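Local coordinates for acetoin utilization protein (Exiguobacterium sibiricum, PDB 2Q04) that probably transfers an acetyl group from acetyl-CoA to an acceptor not yet identified, perhaps in connection with acetoin utilization, at residues R62-V76 / I112-M126. Residues are numbered along the deposited sequence; the frame is centred on the assembly and turned at random.
Sequences RIIIARQGNDIIGYV and IGKKLLEVSMLDPAM
With CG anti to its carbonyl carbon (chi1 -59°) and the chain extended from there to NE, Arg62 carries its guanidinium to Asp123, whose carboxylate lies anti to the backbone N (chi1 -168°). Both terminal nitrogens converge on one oxygen: Asp123 OD2 sits at the guanidinium edge, near its plane, 2.8 Å from Arg62 NH1 and 3.1 Å from Arg62 NH2, in a salt bridge whose hydrogen bonds are bent and weak. Selenomethionine Met126 covers one guanidinium face, its SE 3.4 Å from Arg62 NH1. Asp123 OD2 also accepts from the backbone of Gln6, while OD1 closes an Asx turn with Ala125 N. A leucine in place of Arg62 would probably leave the buried Asp123 carboxylate without its positive mate and Met126 SE without the flat group it lies against. As in the GNAT fold, the helix lies across an antiparallel hairpin, with a classic bulge where Ile73 and Gly74 face Ala66. Leu116 straddles the two strands from above the sheet, CD1 3.9 Å from Ala66 CB, CD2 3.5 Å from Tyr75 O. Ser120 OG, against Ile64 CG1 and Val76 CG1, donates to Leu116 O (2.9 Å). The side chains of Ile73 and Ile112 cross at about a right angle, Ile73 CD1 3.5 Å from Ile112 CD1.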
# COMPACT_ATOMS: atom_id res chain seq x y z
N ARG A 62 2.82 -5.55 -7.83
CA ARG A 62 1.95 -4.62 -8.54
C ARG A 62 2.26 -3.19 -8.14
O ARG A 62 2.25 -2.83 -6.95
CB ARG A 62 0.48 -4.90 -8.23
CG ARG A 62 0.05 -6.26 -8.58
CD ARG A 62 -1.42 -6.42 -8.45
NE ARG A 62 -1.85 -7.71 -8.96
CZ ARG A 62 -3.08 -7.98 -9.40
NH1 ARG A 62 -4.01 -7.03 -9.42
NH2 ARG A 62 -3.37 -9.19 -9.86
N ILE A 63 2.51 -2.35 -9.15
CA ILE A 63 2.73 -0.93 -8.93
C ILE A 63 1.67 -0.13 -9.70
O ILE A 63 1.63 -0.16 -10.91
CB ILE A 63 4.14 -0.49 -9.42
CG1 ILE A 63 5.26 -1.26 -8.67
CG2 ILE A 63 4.32 1.03 -9.27
CD1 ILE A 63 5.37 -0.92 -7.18
N ILE A 64 0.76 0.50 -8.97
CA ILE A 64 -0.20 1.40 -9.56
C ILE A 64 0.30 2.82 -9.32
O ILE A 64 0.77 3.14 -8.21
CB ILE A 64 -1.63 1.21 -8.93
CG1 ILE A 64 -2.27 -0.10 -9.43
CG2 ILE A 64 -2.54 2.39 -9.28
CD1 ILE A 64 -1.54 -1.37 -9.00
N ILE A 65 0.23 3.66 -10.35
CA ILE A 65 0.83 5.00 -10.30
C ILE A 65 -0.17 6.11 -10.58
O ILE A 65 -1.15 5.90 -11.27
CB ILE A 65 1.97 5.13 -11.32
CG1 ILE A 65 1.44 4.95 -12.76
CG2 ILE A 65 3.07 4.12 -11.01
CD1 ILE A 65 2.46 5.21 -13.82
N ALA A 66 0.07 7.27 -9.97
CA ALA A 66 -0.62 8.50 -10.32
C ALA A 66 0.37 9.31 -11.12
O ALA A 66 1.46 9.63 -10.63
CB ALA A 66 -1.05 9.25 -9.10
N ARG A 67 0.00 9.63 -12.36
CA ARG A 67 0.97 10.08 -13.34
C ARG A 67 0.50 11.31 -14.13
O ARG A 67 -0.69 11.46 -14.43
CB ARG A 67 1.25 8.92 -14.31
CG ARG A 67 2.21 9.23 -15.40
CD ARG A 67 2.40 8.03 -16.34
NE ARG A 67 1.14 7.57 -16.96
CZ ARG A 67 0.50 8.22 -17.95
NH1 ARG A 67 0.92 9.40 -18.36
NH2 ARG A 67 -0.61 7.71 -18.47
N GLN A 68 1.44 12.20 -14.42
CA GLN A 68 1.24 13.31 -15.35
C GLN A 68 2.38 13.29 -16.33
O GLN A 68 3.50 13.56 -15.97
CB GLN A 68 1.22 14.64 -14.61
CG GLN A 68 -0.14 15.05 -14.06
CD GLN A 68 -0.18 16.52 -13.61
OE1 GLN A 68 0.85 17.09 -13.21
NE2 GLN A 68 -1.36 17.12 -13.67
N GLY A 69 2.08 12.95 -17.59
CA GLY A 69 3.13 12.78 -18.60
C GLY A 69 4.06 11.65 -18.20
O GLY A 69 3.61 10.58 -17.83
N ASN A 70 5.36 11.91 -18.22
CA ASN A 70 6.36 10.91 -17.79
C ASN A 70 6.63 10.97 -16.27
O ASN A 70 7.43 10.20 -15.75
CB ASN A 70 7.68 11.13 -18.53
CG ASN A 70 7.68 10.50 -19.89
OD1 ASN A 70 7.44 9.30 -20.03
ND2 ASN A 70 8.01 11.29 -20.90
N ASP A 71 5.93 11.87 -15.58
CA ASP A 71 6.19 12.13 -14.16
C ASP A 71 5.22 11.39 -13.22
O ASP A 71 4.02 11.63 -13.23
CB ASP A 71 6.13 13.64 -13.89
CG ASP A 71 7.19 14.42 -14.65
OD1 ASP A 71 8.38 14.07 -14.53
OD2 ASP A 71 6.83 15.38 -15.36
N ILE A 72 5.78 10.51 -12.38
CA ILE A 72 5.00 9.82 -11.34
C ILE A 72 4.91 10.71 -10.10
O ILE A 72 5.91 10.97 -9.45
CB ILE A 72 5.65 8.48 -10.93
CG1 ILE A 72 5.84 7.57 -12.14
CG2 ILE A 72 4.80 7.79 -9.89
CD1 ILE A 72 6.72 6.36 -11.85
N ILE A 73 3.70 11.16 -9.78
CA ILE A 73 3.49 12.06 -8.63
C ILE A 73 2.84 11.32 -7.46
O ILE A 73 2.51 11.92 -6.45
CB ILE A 73 2.65 13.35 -9.03
CG1 ILE A 73 1.24 12.98 -9.52
CG2 ILE A 73 3.36 14.11 -10.10
CD1 ILE A 73 0.22 12.78 -8.41
N GLY A 74 2.70 10.02 -7.61
CA GLY A 74 2.14 9.19 -6.58
C GLY A 74 2.14 7.74 -6.99
O GLY A 74 2.21 7.42 -8.17
N TYR A 75 2.08 6.85 -6.01
CA TYR A 75 2.07 5.42 -6.29
C TYR A 75 1.53 4.63 -5.11
O TYR A 75 1.43 5.14 -3.99
CB TYR A 75 3.48 4.94 -6.60
CG TYR A 75 4.45 5.10 -5.44
CD1 TYR A 75 4.52 4.16 -4.42
CD2 TYR A 75 5.32 6.21 -5.38
CE1 TYR A 75 5.40 4.30 -3.36
CE2 TYR A 75 6.21 6.36 -4.32
CZ TYR A 75 6.25 5.40 -3.31
OH TYR A 75 7.12 5.54 -2.26
N VAL A 76 1.20 3.38 -5.37
CA VAL A 76 0.85 2.45 -4.34
C VAL A 76 1.38 1.09 -4.75
O VAL A 76 1.26 0.69 -5.92
CB VAL A 76 -0.69 2.39 -4.10
CG1 VAL A 76 -1.42 1.94 -5.35
CG2 VAL A 76 -1.01 1.48 -2.93
N ILE A 112 -6.12 11.60 -4.43
CA ILE A 112 -5.36 10.71 -5.27
C ILE A 112 -5.18 9.36 -4.62
O ILE A 112 -5.29 8.33 -5.29
CB ILE A 112 -3.99 11.32 -5.62
CG1 ILE A 112 -4.18 12.48 -6.62
CG2 ILE A 112 -3.04 10.24 -6.20
CD1 ILE A 112 -2.93 13.21 -6.96
N GLY A 113 -4.91 9.35 -3.31
CA GLY A 113 -4.77 8.11 -2.55
C GLY A 113 -5.99 7.23 -2.71
O GLY A 113 -5.87 6.05 -3.02
N LYS A 114 -7.17 7.82 -2.50
CA LYS A 114 -8.44 7.11 -2.67
C LYS A 114 -8.51 6.41 -4.03
O LYS A 114 -8.82 5.23 -4.11
CB LYS A 114 -9.63 8.09 -2.52
CG LYS A 114 -9.92 8.54 -1.08
N LYS A 115 -8.23 7.16 -5.10
CA LYS A 115 -8.30 6.62 -6.46
C LYS A 115 -7.22 5.62 -6.73
O LYS A 115 -7.42 4.67 -7.47
CB LYS A 115 -8.22 7.74 -7.50
CG LYS A 115 -9.55 8.27 -7.92
CD LYS A 115 -10.25 7.33 -8.89
CE LYS A 115 -11.55 7.94 -9.40
NZ LYS A 115 -12.16 7.12 -10.47
N LEU A 116 -6.04 5.91 -6.24
CA LEU A 116 -4.94 4.98 -6.35
C LEU A 116 -5.39 3.61 -5.83
O LEU A 116 -5.15 2.59 -6.47
CB LEU A 116 -3.76 5.49 -5.52
CG LEU A 116 -2.38 5.56 -6.15
CD1 LEU A 116 -2.42 5.96 -7.56
CD2 LEU A 116 -1.52 6.54 -5.35
N LEU A 117 -6.11 3.61 -4.70
CA LEU A 117 -6.61 2.36 -4.11
C LEU A 117 -7.77 1.78 -4.92
O LEU A 117 -7.87 0.56 -5.07
CB LEU A 117 -7.05 2.59 -2.65
CG LEU A 117 -5.94 2.89 -1.61
CD1 LEU A 117 -6.57 3.28 -0.27
CD2 LEU A 117 -5.01 1.71 -1.44
N GLU A 118 -8.65 2.65 -5.43
CA GLU A 118 -9.79 2.20 -6.26
C GLU A 118 -9.31 1.41 -7.48
O GLU A 118 -9.78 0.32 -7.74
CB GLU A 118 -10.62 3.40 -6.74
CG GLU A 118 -11.60 3.95 -5.72
CD GLU A 118 -12.44 5.11 -6.28
OE1 GLU A 118 -12.79 5.09 -7.49
OE2 GLU A 118 -12.77 6.04 -5.50
N VAL A 119 -8.39 2.01 -8.24
CA VAL A 119 -7.88 1.39 -9.45
C VAL A 119 -7.13 0.10 -9.13
O VAL A 119 -7.12 -0.85 -9.93
CB VAL A 119 -6.94 2.37 -10.21
CG1 VAL A 119 -6.28 1.67 -11.41
CG2 VAL A 119 -7.71 3.59 -10.67
N SER A 120 -6.51 0.05 -7.95
CA SER A 120 -5.82 -1.15 -7.50
C SER A 120 -6.80 -2.33 -7.28
O SER A 120 -6.46 -3.47 -7.58
CB SER A 120 -5.04 -0.87 -6.21
OG SER A 120 -3.93 -0.01 -6.45
N MSE A 121 -8.00 -2.02 -6.79
CA MSE A 121 -9.00 -3.07 -6.46
C MSE A 121 -9.93 -3.41 -7.64
O MSE A 121 -10.77 -4.29 -7.52
CB MSE A 121 -9.84 -2.66 -5.25
CG MSE A 121 -9.03 -2.39 -4.00
SE MSE A 121 -7.85 -3.85 -3.54
CE MSE A 121 -6.77 -2.96 -2.31
N LEU A 122 -9.76 -2.71 -8.76
CA LEU A 122 -10.58 -2.98 -9.96
C LEU A 122 -10.31 -4.38 -10.52
O LEU A 122 -11.17 -4.96 -11.20
CB LEU A 122 -10.31 -1.94 -11.05
CG LEU A 122 -11.06 -0.61 -10.92
CD1 LEU A 122 -10.73 0.30 -12.12
CD2 LEU A 122 -12.55 -0.85 -10.83
N ASP A 123 -9.11 -4.89 -10.27
CA ASP A 123 -8.74 -6.24 -10.69
C ASP A 123 -9.46 -7.27 -9.79
O ASP A 123 -9.21 -7.31 -8.57
CB ASP A 123 -7.22 -6.43 -10.60
CG ASP A 123 -6.75 -7.72 -11.29
OD1 ASP A 123 -7.57 -8.62 -11.51
OD2 ASP A 123 -5.55 -7.81 -11.61
N PRO A 124 -10.34 -8.11 -10.39
CA PRO A 124 -11.06 -9.12 -9.61
C PRO A 124 -10.12 -10.08 -8.85
O PRO A 124 -10.57 -10.79 -7.96
CB PRO A 124 -11.85 -9.89 -10.67
CG PRO A 124 -11.92 -8.98 -11.85
CD PRO A 124 -10.70 -8.15 -11.82
N ALA A 125 -8.84 -10.11 -9.24
CA ALA A 125 -7.84 -10.98 -8.60
C ALA A 125 -7.57 -10.58 -7.17
O ALA A 125 -7.21 -11.41 -6.35
CB ALA A 125 -6.53 -10.96 -9.39
N MSE A 126 -7.77 -9.29 -6.87
CA MSE A 126 -7.51 -8.76 -5.51
C MSE A 126 -8.47 -9.35 -4.47
O MSE A 126 -8.18 -9.30 -3.26
CB MSE A 126 -7.61 -7.23 -5.51
CG MSE A 126 -6.68 -6.55 -6.47
SE MSE A 126 -4.86 -7.02 -6.14
CE MSE A 126 -4.29 -5.47 -5.17